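Local coordinates for protein Polyphosphate:AMP phosphotransferase (PDB 5O6M) that uses inorganic polyphosphate as phosphate donor to convert AMP to ADP and ADP to ATP, and also accepts other nucleoside mono- and diphosphates, at residues 3-7 against 223-228; 35-39 against 236-241; 40-44 against 76-81; 174-178 against 229-235. The protein carries 1 engineered substitution. All blocks are in the same frame, centred on the assembly; numbering follows the deposited sequence.

Contact 1. Residues 3-7 against 223-228; sequences KYRVQ and PWYVIP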
loop_
_atom_site.group_PDB
_atom_site.type_symbol
_atom_site.label_atom_id
_atom_site.label_comp_id
_atom_site.label_asym_id
_atom_site.label_seq_id
_atom_site.Cartn_x
_atom_site.Cartn_y
_atom_site.Cartn_z
ATOM N N LYS D 3 17.066 -19.596 29.681
ATOM C CA LYS D 3 17.974 -18.603 30.235
ATOM C C LYS D 3 18.187 -17.395 29.336
ATOM O O LYS D 3 18.795 -16.415 29.781
ATOM C CB LYS D 3 19.332 -19.246 30.506
ATOM C CG LYS D 3 19.872 -19.998 29.301
ATOM C CD LYS D 3 21.251 -20.554 29.574
ATOM C CE LYS D 3 22.231 -19.408 29.763
ATOM N NZ LYS D 3 23.635 -19.874 29.899
ATOM N N TYR D 4 17.723 -17.436 28.089
ATOM C CA TYR D 4 17.925 -16.327 27.170
ATOM C C TYR D 4 16.705 -15.423 27.044
ATOM O O TYR D 4 16.794 -14.378 26.393
ATOM C CB TYR D 4 18.325 -16.860 25.789
ATOM C CG TYR D 4 19.637 -17.615 25.804
ATOM C CD1 TYR D 4 20.841 -16.951 26.004
ATOM C CD2 TYR D 4 19.667 -18.995 25.640
ATOM C CE1 TYR D 4 22.043 -17.640 26.024
ATOM C CE2 TYR D 4 20.863 -19.692 25.659
ATOM C CZ TYR D 4 22.048 -19.010 25.851
ATOM O OH TYR D 4 23.238 -19.703 25.871
ATOM N N ARG D 5 15.583 -15.791 27.659
ATOM C CA ARG D 5 14.368 -14.989 27.613
ATOM C C ARG D 5 14.459 -13.885 28.662
ATOM O O ARG D 5 14.332 -14.144 29.862
ATOM C CB ARG D 5 13.146 -15.874 27.844
ATOM C CG ARG D 5 11.821 -15.189 27.567
ATOM C CD ARG D 5 10.646 -16.162 27.643
ATOM N NE ARG D 5 10.357 -16.592 29.009
ATOM C CZ ARG D 5 10.532 -17.830 29.461
ATOM N NH1 ARG D 5 10.989 -18.778 28.654
ATOM N NH2 ARG D 5 10.240 -18.125 30.723
ATOM N N VAL D 6 14.690 -12.650 28.212
ATOM C CA VAL D 6 14.748 -11.514 29.127
ATOM C C VAL D 6 13.450 -11.446 29.919
ATOM O O VAL D 6 12.372 -11.206 29.359
ATOM C CB VAL D 6 15.008 -10.211 28.359
ATOM C CG1 VAL D 6 14.968 -9.013 29.304
ATOM C CG2 VAL D 6 16.351 -10.282 27.642
ATOM N N GLN D 7 13.551 -11.630 31.235
ATOM C CA GLN D 7 12.367 -11.639 32.075
ATOM C C GLN D 7 11.727 -10.254 32.112
ATOM O O GLN D 7 12.417 -9.236 32.016
ATOM C CB GLN D 7 12.717 -12.078 33.493
ATOM C CG GLN D 7 13.271 -13.491 33.585
ATOM C CD GLN D 7 12.274 -14.533 33.120
ATOM O OE1 GLN D 7 11.067 -14.285 33.098
ATOM N NE2 GLN D 7 12.772 -15.705 32.744
ATOM N N PRO D 223 8.427 -11.472 24.281
ATOM C CA PRO D 223 9.736 -11.590 24.931
ATOM C C PRO D 223 10.891 -11.220 24.012
ATOM O O PRO D 223 10.851 -11.423 22.795
ATOM C CB PRO D 223 9.800 -13.074 25.306
ATOM C CG PRO D 223 8.984 -13.741 24.242
ATOM C CD PRO D 223 7.845 -12.787 23.964
ATOM N N TRP D 224 11.937 -10.663 24.624
ATOM C CA TRP D 224 13.232 -10.510 23.978
ATOM C C TRP D 224 14.119 -11.698 24.321
ATOM O O TRP D 224 14.130 -12.173 25.461
ATOM C CB TRP D 224 13.919 -9.218 24.420
ATOM C CG TRP D 224 13.535 -8.009 23.631
ATOM C CD1 TRP D 224 12.629 -7.055 23.990
ATOM C CD2 TRP D 224 14.063 -7.605 22.360
ATOM N NE1 TRP D 224 12.550 -6.085 23.017
ATOM C CE2 TRP D 224 13.418 -6.399 22.004
ATOM C CE3 TRP D 224 15.008 -8.149 21.484
ATOM C CZ2 TRP D 224 13.690 -5.728 20.810
ATOM C CZ3 TRP D 224 15.281 -7.479 20.298
ATOM C CH2 TRP D 224 14.622 -6.283 19.973
ATOM N N TYR D 225 14.867 -12.172 23.330
ATOM C CA TYR D 225 15.906 -13.168 23.539
ATOM C C TYR D 225 17.246 -12.556 23.168
ATOM O O TYR D 225 17.406 -12.029 22.063
ATOM C CB TYR D 225 15.662 -14.426 22.707
ATOM C CG TYR D 225 14.390 -15.154 23.058
ATOM C CD1 TYR D 225 14.369 -16.121 24.056
ATOM C CD2 TYR D 225 13.206 -14.877 22.387
ATOM C CE1 TYR D 225 13.201 -16.788 24.376
ATOM C CE2 TYR D 225 12.036 -15.540 22.699
ATOM C CZ TYR D 225 12.038 -16.491 23.691
ATOM O OH TYR D 225 10.867 -17.144 23.993
ATOM N N VAL D 226 18.192 -12.606 24.096
ATOM C CA VAL D 226 19.567 -12.208 23.822
ATOM C C VAL D 226 20.302 -13.441 23.318
ATOM O O VAL D 226 20.336 -14.475 23.995
ATOM C CB VAL D 226 20.244 -11.620 25.068
ATOM C CG1 VAL D 226 21.693 -11.273 24.764
ATOM C CG2 VAL D 226 19.488 -10.393 25.545
ATOM N N ILE D 227 20.872 -13.340 22.123
ATOM C CA ILE D 227 21.483 -14.464 21.426
ATOM C C ILE D 227 22.995 -14.243 21.413
ATOM O O ILE D 227 23.477 -13.308 20.755
ATOM C CB ILE D 227 20.935 -14.616 20.000
ATOM C CG1 ILE D 227 19.405 -14.729 20.017
ATOM C CG2 ILE D 227 21.581 -15.816 19.304
ATOM C CD1 ILE D 227 18.891 -15.932 20.787
ATOM N N PRO D 228 23.777 -15.043 22.144
ATOM C CA PRO D 228 25.233 -14.978 21.976
ATOM C C PRO D 228 25.573 -15.228 20.518
ATOM O O PRO D 228 25.332 -16.322 19.999
ATOM C CB PRO D 228 25.753 -16.095 22.890
ATOM C CG PRO D 228 24.635 -16.358 23.856
ATOM C CD PRO D 228 23.370 -16.090 23.096
#
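R5 lies across from Y225 as a non-hydrogen-bonded antiparallel pair, and the backbone bonds on either side of it do the joining. The N-H of V226 gives to Y4 O at 3.2 Å, arriving in the carbonyl plane, and V6 N reaches W224 O at a shorter 2.8 Å. Y4 O has a second, weaker visitor, the CA-H of Y225, with Y225 CA at 3.2 Å from that oxygen. Y225's own backbone bonds turn the other way, to K165 and F167 of strand 161-169. S218 OG serves both W224 N and V6 O. The side-chain polar ends are satisfied further off: Y4 OH by Y234 and D21, W224 NE1 by T217. Between these bonds the apolar parts close up. Y4 CE1 sits 3.6 Å from P228 CD, and V6 CG2 meets V226 CG2 at 3.8 Å. R5 runs alongside Y225, pointing the same way; its first torsion (chi1 -169°) sets CG opposite the backbone N and lays it along the ring, with R5 CG 3.8 Å from Y225 CE1. Cutting Y225 back to an alanine would probably leave the aliphatic stem of R5 without the ring it lies along, free to turn. The arrangement is that of a short antiparallel addition to strand 224-228, an outermost strand of the five-stranded parallel sheet of this P-loop NTPase-type kinase.

Contact 2. Residues 35-39 against 236-241; sequences ALAVL and NWLVSH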
loop_
_atom_site.group_PDB
_atom_site.type_symbol
_atom_site.label_atom_id
_atom_site.label_comp_id
_atom_site.label_asym_id
_atom_site.label_seq_id
_atom_site.Cartn_x
_atom_site.Cartn_y
_atom_site.Cartn_z
ATOM N N ALA D 35 22.837 -30.761 14.573
ATOM C CA ALA D 35 21.571 -30.433 15.222
ATOM C C ALA D 35 20.858 -29.298 14.496
ATOM O O ALA D 35 19.627 -29.296 14.393
ATOM C CB ALA D 35 21.811 -30.075 16.688
ATOM N N LEU D 36 21.618 -28.334 13.971
ATOM C CA LEU D 36 21.004 -27.261 13.196
ATOM C C LEU D 36 20.274 -27.825 11.984
ATOM O O LEU D 36 19.161 -27.391 11.661
ATOM C CB LEU D 36 22.064 -26.245 12.771
ATOM C CG LEU D 36 21.605 -25.104 11.861
ATOM C CD1 LEU D 36 20.572 -24.245 12.576
ATOM C CD2 LEU D 36 22.788 -24.259 11.419
ATOM N N ALA D 37 20.892 -28.789 11.293
ATOM C CA ALA D 37 20.236 -29.425 10.155
ATOM C C ALA D 37 18.942 -30.114 10.574
ATOM O O ALA D 37 17.948 -30.083 9.839
ATOM C CB ALA D 37 21.185 -30.423 9.491
ATOM N N VAL D 38 18.938 -30.750 11.748
ATOM C CA VAL D 38 17.724 -31.397 12.239
ATOM C C VAL D 38 16.645 -30.361 12.537
ATOM O O VAL D 38 15.471 -30.549 12.193
ATOM C CB VAL D 38 18.045 -32.258 13.476
ATOM C CG1 VAL D 38 16.764 -32.778 14.111
ATOM C CG2 VAL D 38 18.969 -33.406 13.097
ATOM N N LEU D 39 17.019 -29.263 13.193
ATOM C CA LEU D 39 16.048 -28.218 13.500
ATOM C C LEU D 39 15.537 -27.561 12.226
ATOM O O LEU D 39 14.350 -27.234 12.121
ATOM C CB LEU D 39 16.674 -27.175 14.426
ATOM C CG LEU D 39 16.887 -27.575 15.885
ATOM C CD1 LEU D 39 17.818 -26.582 16.574
ATOM C CD2 LEU D 39 15.557 -27.671 16.619
ATOM N N ASN D 236 23.049 -19.379 14.978
ATOM C CA ASN D 236 22.098 -20.044 14.096
ATOM C C ASN D 236 21.387 -21.192 14.806
ATOM O O ASN D 236 20.175 -21.374 14.638
ATOM C CB ASN D 236 22.813 -20.548 12.841
ATOM C CG ASN D 236 23.441 -19.425 12.039
ATOM O OD1 ASN D 236 23.015 -18.272 12.124
ATOM N ND2 ASN D 236 24.461 -19.755 11.255
ATOM N N TRP D 237 22.119 -21.986 15.594
ATOM C CA TRP D 237 21.480 -23.102 16.289
ATOM C C TRP D 237 20.484 -22.605 17.332
ATOM O O TRP D 237 19.360 -23.110 17.423
ATOM C CB TRP D 237 22.522 -24.001 16.960
ATOM C CG TRP D 237 21.865 -25.048 17.824
ATOM C CD1 TRP D 237 21.363 -26.251 17.411
ATOM C CD2 TRP D 237 21.581 -24.957 19.226
ATOM N NE1 TRP D 237 20.810 -26.925 18.474
ATOM C CE2 TRP D 237 20.928 -26.151 19.599
ATOM C CE3 TRP D 237 21.824 -23.988 20.204
ATOM C CZ2 TRP D 237 20.518 -26.402 20.909
ATOM C CZ3 TRP D 237 21.414 -24.239 21.506
ATOM C CH2 TRP D 237 20.770 -25.437 21.844
ATOM N N LEU D 238 20.887 -21.621 18.141
ATOM C CA LEU D 238 20.034 -21.171 19.236
ATOM C C LEU D 238 18.765 -20.512 18.712
ATOM O O LEU D 238 17.661 -20.804 19.188
ATOM C CB LEU D 238 20.804 -20.213 20.147
ATOM C CG LEU D 238 20.022 -19.739 21.372
ATOM C CD1 LEU D 238 19.465 -20.924 22.148
ATOM C CD2 LEU D 238 20.893 -18.872 22.262
ATOM N N VAL D 239 18.899 -19.626 17.723
ATOM C CA VAL D 239 17.715 -19.010 17.133
ATOM C C VAL D 239 16.802 -20.083 16.560
ATOM O O VAL D 239 15.577 -20.034 16.728
ATOM C CB VAL D 239 18.112 -17.971 16.069
ATOM C CG1 VAL D 239 16.892 -17.545 15.269
ATOM C CG2 VAL D 239 18.760 -16.760 16.729
ATOM N N SER D 240 17.380 -21.068 15.872
ATOM C CA SER D 240 16.574 -22.148 15.310
ATOM C C SER D 240 15.817 -22.901 16.398
ATOM O O SER D 240 14.622 -23.185 16.252
ATOM C CB SER D 240 17.463 -23.105 14.519
ATOM O OG SER D 240 18.104 -22.430 13.452
ATOM N N HIS D 241 16.491 -23.228 17.503
ATOM C CA HIS D 241 15.829 -23.979 18.566
ATOM C C HIS D 241 14.655 -23.201 19.141
ATOM O O HIS D 241 13.544 -23.729 19.266
ATOM C CB HIS D 241 16.818 -24.339 19.674
ATOM C CG HIS D 241 16.168 -24.984 20.858
ATOM N ND1 HIS D 241 15.767 -26.302 20.860
ATOM C CD2 HIS D 241 15.837 -24.489 22.075
ATOM C CE1 HIS D 241 15.219 -26.593 22.027
ATOM N NE2 HIS D 241 15.251 -25.509 22.782
#
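L36 and L39 face W237 and S240 where helix 29-53 packs on helix 232-249, which itself lies against the parallel sheet of the P-loop kinase fold. The short segments run in roughly the same direction, 30° from parallel, with axes 9.4 Å apart. W237 carries its ring opposite the backbone N (chi1 173°), which swings the pyrrole side of the indole toward the other helix. Two methyls one turn apart meet it there, both obliquely: A35 CB at 3.8 Å from W237 NE1 and L39 CD1 at 3.6 Å from the same NE1. F25 meets the same indole with its ring inclined. A valine in place of W237 would probably leave A35 and L39 facing a gap and take from F25 its ring partner. The branches of L39 divide the work, CD1 reaching the indole and the CB of H241 while CD2 stands at the edge of the H241 imidazole. L36 splits likewise, its CD2 lying 4.0 Å from N236 CB. L36 CD1 presses into the angle between N236 and S240, 3.2 Å from S240 OG. S240 OG donates to N236 O at 2.6 Å, while S240 N reaches the same oxygen from the opposite face of its plane.

Contact 3. Residues 40-44 against 76-81; sequences NRRLE and VVFDGV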
loop_
_atom_site.group_PDB
_atom_site.type_symbol
_atom_site.label_atom_id
_atom_site.label_comp_id
_atom_site.label_asym_id
_atom_site.label_seq_id
_atom_site.Cartn_x
_atom_site.Cartn_y
_atom_site.Cartn_z
ATOM N N ASN D 40 16.423 -27.372 11.244
ATOM C CA ASN D 40 16.027 -26.746 9.988
ATOM C C ASN D 40 14.894 -27.512 9.318
ATOM O O ASN D 40 13.934 -26.907 8.826
ATOM C CB ASN D 40 17.233 -26.647 9.055
ATOM C CG ASN D 40 16.923 -25.879 7.784
ATOM O OD1 ASN D 40 16.673 -26.476 6.737
ATOM N ND2 ASN D 40 16.931 -24.550 7.871
ATOM N N ARG D 41 14.979 -28.843 9.294
ATOM C CA ARG D 41 13.969 -29.619 8.583
ATOM C C ARG D 41 12.631 -29.588 9.310
ATOM O O ARG D 41 11.575 -29.497 8.672
ATOM C CB ARG D 41 14.458 -31.051 8.378
ATOM C CG ARG D 41 15.676 -31.125 7.472
ATOM C CD ARG D 41 16.191 -32.543 7.305
ATOM N NE ARG D 41 17.415 -32.568 6.508
ATOM C CZ ARG D 41 18.151 -33.653 6.292
ATOM N NH1 ARG D 41 17.788 -34.816 6.815
ATOM N NH2 ARG D 41 19.251 -33.576 5.554
ATOM N N ARG D 42 12.642 -29.658 10.643
ATOM C CA ARG D 42 11.399 -29.451 11.378
ATOM C C ARG D 42 10.829 -28.068 11.092
ATOM O O ARG D 42 9.617 -27.910 10.912
ATOM C CB ARG D 42 11.616 -29.641 12.879
ATOM C CG ARG D 42 11.976 -31.053 13.306
ATOM C CD ARG D 42 11.623 -31.243 14.771
ATOM N NE ARG D 42 12.580 -30.594 15.660
ATOM C CZ ARG D 42 12.266 -30.101 16.853
ATOM N NH1 ARG D 42 13.198 -29.524 17.600
ATOM N NH2 ARG D 42 11.016 -30.171 17.295
ATOM N N LEU D 43 11.691 -27.049 11.058
ATOM C CA LEU D 43 11.243 -25.702 10.721
ATOM C C LEU D 43 10.517 -25.695 9.382
ATOM O O LEU D 43 9.413 -25.152 9.264
ATOM C CB LEU D 43 12.440 -24.750 10.697
ATOM C CG LEU D 43 12.172 -23.315 10.251
ATOM C CD1 LEU D 43 11.150 -22.666 11.159
ATOM C CD2 LEU D 43 13.469 -22.518 10.248
ATOM N N GLU D 44 11.124 -26.306 8.361
ATOM C CA GLU D 44 10.474 -26.392 7.058
ATOM C C GLU D 44 9.090 -27.013 7.187
ATOM O O GLU D 44 8.102 -26.482 6.670
ATOM C CB GLU D 44 11.333 -27.207 6.085
ATOM C CG GLU D 44 12.637 -26.543 5.663
ATOM C CD GLU D 44 13.493 -27.436 4.771
ATOM O OE1 GLU D 44 14.657 -27.066 4.500
ATOM O OE2 GLU D 44 13.002 -28.506 4.341
ATOM N N VAL D 76 20.809 -18.356 6.920
ATOM C CA VAL D 76 21.071 -19.705 7.414
ATOM C C VAL D 76 19.836 -20.300 8.081
ATOM O O VAL D 76 19.416 -21.415 7.752
ATOM C CB VAL D 76 22.275 -19.696 8.372
ATOM C CG1 VAL D 76 22.452 -21.060 9.014
ATOM C CG2 VAL D 76 23.540 -19.285 7.628
ATOM N N VAL D 77 19.218 -19.562 9.006
ATOM C CA VAL D 77 18.148 -20.146 9.810
ATOM C C VAL D 77 16.996 -20.596 8.925
ATOM O O VAL D 77 16.400 -21.658 9.148
ATOM C CB VAL D 77 17.672 -19.146 10.879
ATOM C CG1 VAL D 77 16.408 -19.657 11.555
ATOM C CG2 VAL D 77 18.771 -18.882 11.897
ATOM N N PHE D 78 16.677 -19.812 7.894
ATOM C CA PHE D 78 15.533 -20.084 7.034
ATOM C C PHE D 78 15.937 -20.688 5.693
ATOM O O PHE D 78 15.131 -20.697 4.756
ATOM C CB PHE D 78 14.719 -18.809 6.827
ATOM C CG PHE D 78 14.208 -18.212 8.104
ATOM C CD1 PHE D 78 12.949 -18.543 8.583
ATOM C CD2 PHE D 78 14.986 -17.328 8.833
ATOM C CE1 PHE D 78 12.469 -17.995 9.760
ATOM C CE2 PHE D 78 14.513 -16.780 10.013
ATOM C CZ PHE D 78 13.252 -17.112 10.476
ATOM N N ASP D 79 17.158 -21.206 5.589
ATOM C CA ASP D 79 17.571 -21.909 4.383
ATOM C C ASP D 79 16.620 -23.067 4.122
ATOM O O ASP D 79 16.399 -23.908 4.998
ATOM C CB ASP D 79 19.004 -22.417 4.544
ATOM C CG ASP D 79 19.551 -23.053 3.274
ATOM O OD1 ASP D 79 20.168 -22.321 2.469
ATOM O OD2 ASP D 79 19.376 -24.278 3.083
ATOM N N GLY D 80 16.041 -23.099 2.927
ATOM C CA GLY D 80 15.148 -24.171 2.544
ATOM C C GLY D 80 13.689 -23.979 2.923
ATOM O O GLY D 80 12.868 -24.845 2.602
ATOM N N VAL D 81 13.330 -22.876 3.578
ATOM C CA VAL D 81 11.931 -22.612 3.909
ATOM C C VAL D 81 11.207 -22.156 2.648
ATOM O O VAL D 81 11.738 -21.367 1.862
ATOM C CB VAL D 81 11.823 -21.556 5.029
ATOM C CG1 VAL D 81 12.621 -21.979 6.249
ATOM C CG2 VAL D 81 12.260 -20.183 4.508
#
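N40, L43 and E44 of helix 29-53 meet the type II beta turn from F78 to V81, which ends the helix following the P-loop of this kinase fold. N40 holds its CG opposite the backbone N (chi1 -174°), sending the amide over to the turn. N40 ND2 then donates to D79 O at 3.0 Å, on a lone pair and within the carbonyl plane; the acceptor also lies in the plane of the amide. L43 has the same first torsion and pushes CD2 among V77, F78 and V81, with L43 CD2 coming to 4.1 Å from V81 CG1. E44 instead runs out extended beyond CG, alongside G80, with E44 OE1 3.5 Å from G80 CA. A side chain at G80 would strike that oxygen, and the positive phi of 87° suits glycine at the third position of the turn. Beyond it, F78 packs on P83 of the second subunit, and D79 on that subunit's own G80, so the turn lies at the subunit interface. E44 OE1 is also 3.4 Å from G80 O, acceptor against acceptor, a setting likely to favour a protonated carboxyl. A third acceptor, N40 OD1, stands 3.1 Å from E44 OE1.

Contact 4. Residues 174-178 against 229-235; sequences EQRQR and ANKNWYR. With PO4 (phosphate ion), chain B; PO4 (phosphate ion), chain C.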
loop_
_atom_site.group_PDB
_atom_site.type_symbol
_atom_site.label_atom_id
_atom_site.label_comp_id
_atom_site.label_asym_id
_atom_site.label_seq_id
_atom_site.Cartn_x
_atom_site.Cartn_y
_atom_site.Cartn_z
ATOM N N GLU D 174 34.586 -8.215 18.276
ATOM C CA GLU D 174 34.046 -9.079 17.231
ATOM C C GLU D 174 33.518 -8.263 16.056
ATOM O O GLU D 174 33.738 -8.624 14.893
ATOM C CB GLU D 174 32.955 -9.985 17.791
ATOM C CG GLU D 174 32.306 -10.837 16.716
ATOM C CD GLU D 174 33.277 -11.822 16.091
ATOM O OE1 GLU D 174 34.267 -12.190 16.755
ATOM O OE2 GLU D 174 33.060 -12.214 14.925
ATOM N N GLN D 175 32.816 -7.163 16.335
ATOM C CA GLN D 175 32.338 -6.321 15.244
ATOM C C GLN D 175 33.500 -5.816 14.402
ATOM O O GLN D 175 33.384 -5.697 13.175
ATOM C CB GLN D 175 31.534 -5.140 15.786
ATOM C CG GLN D 175 31.048 -4.208 14.686
ATOM C CD GLN D 175 30.411 -2.938 15.211
ATOM O OE1 GLN D 175 30.938 -2.294 16.118
ATOM N NE2 GLN D 175 29.267 -2.573 14.643
ATOM N N ARG D 176 34.633 -5.515 15.043
ATOM C CA ARG D 176 35.785 -5.007 14.307
ATOM C C ARG D 176 36.231 -5.994 13.237
ATOM O O ARG D 176 36.550 -5.596 12.111
ATOM C CB ARG D 176 36.933 -4.704 15.272
ATOM C CG ARG D 176 37.873 -3.603 14.800
ATOM C CD ARG D 176 39.322 -4.078 14.711
ATOM N NE ARG D 176 39.605 -5.197 15.605
ATOM C CZ ARG D 176 39.925 -6.422 15.193
ATOM N NH1 ARG D 176 40.017 -6.687 13.896
ATOM N NH2 ARG D 176 40.161 -7.379 16.078
ATOM N N GLN D 177 36.253 -7.288 13.565
ATOM C CA GLN D 177 36.676 -8.287 12.589
ATOM C C GLN D 177 35.686 -8.386 11.435
ATOM O O GLN D 177 36.080 -8.380 10.263
ATOM C CB GLN D 177 36.851 -9.651 13.257
ATOM C CG GLN D 177 37.747 -9.651 14.479
ATOM C CD GLN D 177 37.883 -11.034 15.089
ATOM O OE1 GLN D 177 37.750 -11.211 16.301
ATOM N NE2 GLN D 177 38.157 -12.024 14.249
ATOM N N ARG D 178 34.392 -8.479 11.747
ATOM C CA ARG D 178 33.397 -8.626 10.690
ATOM C C ARG D 178 33.387 -7.410 9.771
ATOM O O ARG D 178 33.274 -7.552 8.549
ATOM C CB ARG D 178 32.019 -8.878 11.305
ATOM C CG ARG D 178 32.016 -10.094 12.221
ATOM C CD ARG D 178 30.625 -10.556 12.614
ATOM N NE ARG D 178 30.700 -11.804 13.371
ATOM C CZ ARG D 178 29.648 -12.478 13.823
ATOM N NH1 ARG D 178 28.418 -12.027 13.599
ATOM N NH2 ARG D 178 29.827 -13.608 14.496
ATOM N N ALA D 229 26.113 -14.216 19.841
ATOM C CA ALA D 229 26.218 -14.250 18.389
ATOM C C ALA D 229 27.641 -14.074 17.882
ATOM O O ALA D 229 27.835 -13.870 16.678
ATOM C CB ALA D 229 25.303 -13.183 17.774
ATOM N N ASN D 230 28.648 -14.143 18.755
ATOM C CA ASN D 230 30.020 -14.116 18.258
ATOM C C ASN D 230 30.341 -15.360 17.439
ATOM O O ASN D 230 31.180 -15.298 16.534
ATOM C CB ASN D 230 31.003 -13.966 19.419
ATOM C CG ASN D 230 31.236 -12.516 19.807
ATOM O OD1 ASN D 230 30.568 -11.606 19.300
ATOM N ND2 ASN D 230 32.185 -12.294 20.703
ATOM N N LYS D 231 29.704 -16.490 17.739
ATOM C CA LYS D 231 29.882 -17.729 16.984
ATOM C C LYS D 231 28.635 -17.970 16.142
ATOM O O LYS D 231 27.551 -18.210 16.682
ATOM C CB LYS D 231 30.168 -18.929 17.886
ATOM C CG LYS D 231 31.356 -18.795 18.824
ATOM C CD LYS D 231 31.428 -20.030 19.719
ATOM C CE LYS D 231 32.458 -19.907 20.832
ATOM N NZ LYS D 231 32.339 -21.036 21.809
ATOM N N ASN D 232 28.797 -17.907 14.820
ATOM C CA ASN D 232 27.664 -18.074 13.914
ATOM C C ASN D 232 26.955 -19.407 14.129
ATOM O O ASN D 232 25.719 -19.464 14.143
ATOM C CB ASN D 232 28.134 -17.958 12.468
ATOM C CG ASN D 232 28.525 -16.550 12.103
ATOM O OD1 ASN D 232 28.432 -15.639 12.922
ATOM N ND2 ASN D 232 28.991 -16.367 10.877
ATOM N N TRP D 233 27.714 -20.496 14.284
ATOM C CA TRP D 233 27.077 -21.801 14.432
ATOM C C TRP D 233 26.170 -21.832 15.655
ATOM O O TRP D 233 25.104 -22.458 15.630
ATOM C CB TRP D 233 28.130 -22.910 14.507
ATOM C CG TRP D 233 29.084 -22.814 15.671
ATOM C CD1 TRP D 233 30.309 -22.209 15.683
ATOM C CD2 TRP D 233 28.900 -23.368 16.981
ATOM N NE1 TRP D 233 30.889 -22.337 16.922
ATOM C CE2 TRP D 233 30.046 -23.046 17.737
ATOM C CE3 TRP D 233 27.874 -24.097 17.591
ATOM C CZ2 TRP D 233 30.194 -23.430 19.069
ATOM C CZ3 TRP D 233 28.023 -24.478 18.912
ATOM C CH2 TRP D 233 29.173 -24.143 19.638
ATOM N N TYR D 234 26.572 -21.159 16.736
ATOM C CA TYR D 234 25.741 -21.145 17.933
ATOM C C TYR D 234 24.551 -20.211 17.761
ATOM O O TYR D 234 23.417 -20.570 18.096
ATOM C CB TYR D 234 26.569 -20.734 19.150
ATOM C CG TYR D 234 25.828 -20.914 20.457
ATOM C CD1 TYR D 234 25.590 -22.185 20.969
ATOM C CD2 TYR D 234 25.367 -19.822 21.174
ATOM C CE1 TYR D 234 24.915 -22.362 22.160
ATOM C CE2 TYR D 234 24.693 -19.991 22.369
ATOM C CZ TYR D 234 24.471 -21.264 22.855
ATOM O OH TYR D 234 23.800 -21.438 24.040
ATOM N N ARG D 235 24.797 -19.010 17.236
ATOM C CA ARG D 235 23.710 -18.086 16.933
ATOM C C ARG D 235 22.640 -18.771 16.094
ATOM O O ARG D 235 21.453 -18.759 16.444
ATOM C CB ARG D 235 24.267 -16.858 16.212
ATOM C CG ARG D 235 23.225 -15.875 15.706
ATOM C CD ARG D 235 23.820 -14.999 14.615
ATOM N NE ARG D 235 23.928 -15.716 13.347
ATOM C CZ ARG D 235 24.795 -15.413 12.386
ATOM N NH1 ARG D 235 25.650 -14.414 12.552
ATOM N NH2 ARG D 235 24.814 -16.119 11.264
HETATM P P PO4 B . 31.416 -19.592 12.507
HETATM O O1 PO4 B . 32.609 -20.428 12.913
HETATM O O2 PO4 B . 30.165 -20.158 13.137
HETATM O O3 PO4 B . 31.277 -19.611 11.002
HETATM O O4 PO4 B . 31.611 -18.171 12.985
HETATM P P PO4 C . 27.466 -14.968 8.717
HETATM O O1 PO4 C . 28.970 -14.985 8.571
HETATM O O2 PO4 C . 26.988 -16.311 9.220
HETATM O O3 PO4 C . 26.831 -14.695 7.375
HETATM O O4 PO4 C . 27.069 -13.891 9.698
#
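The side chains of E174 and N230 run antiparallel past one another, with E174 CG 3.2 Å from N230 OD1, an oxygen that accepts the backbone N-H of S171. The chain of E174 bends at chi2 (64°), turning the carboxylate along its own helix toward R178. One turn on, R178 runs extended from CG to NE, and R178 NE bonds E174 OE2 at 2.9 Å in a salt bridge that uses the anti lone pair. That grip holds the guanidinium out toward the loop that joins strand 224-228 to helix 232-249, a strand-to-helix connection with K231 at the N-cap. There R178 NH2 donates to A229 O at 3.0 Å; the donor lies in the carbonyl plane, but the oxygen stands 34° out of the guanidinium plane. N232 comes past with its amide plane 78° from the guanidinium. Phosphate ions, probably from the crystallisation liquor, gather at this helix start: W233 N gives to O2 of the chain B ion at 2.7 Å. R235 reaches the chain C ion, whose exact position is doubtful, in a forked grip, R235 NH2 on its O2 at 3.0 Å and R235 NH1 on its O4 at 3.2 Å. R178 NH1 lies 3.8 Å from R235 NH1, adding positive charge near that anion.

Overall arrangement
From the N terminus, residues 3-7 open the longest of the four loops, which contact 1 closes on edge strand 224-228. Helix 29-53 opens two more. Contact 3 closes the short one, at the end of helix 70-77, within the spans of both contact 1 and contact 2. Contact 2 closes the other on helix 232-249, just past contact 1, so these two cross. Contact 4 begins at helix 172-183, after contact 3 has closed; it ends beyond strand 224-228, crossing contact 1 while staying within contact 2. Y4 touches L238 and Y234, linking contact 1 to contacts 2 and 4; N236 meets V76, joining contacts 2 and 3.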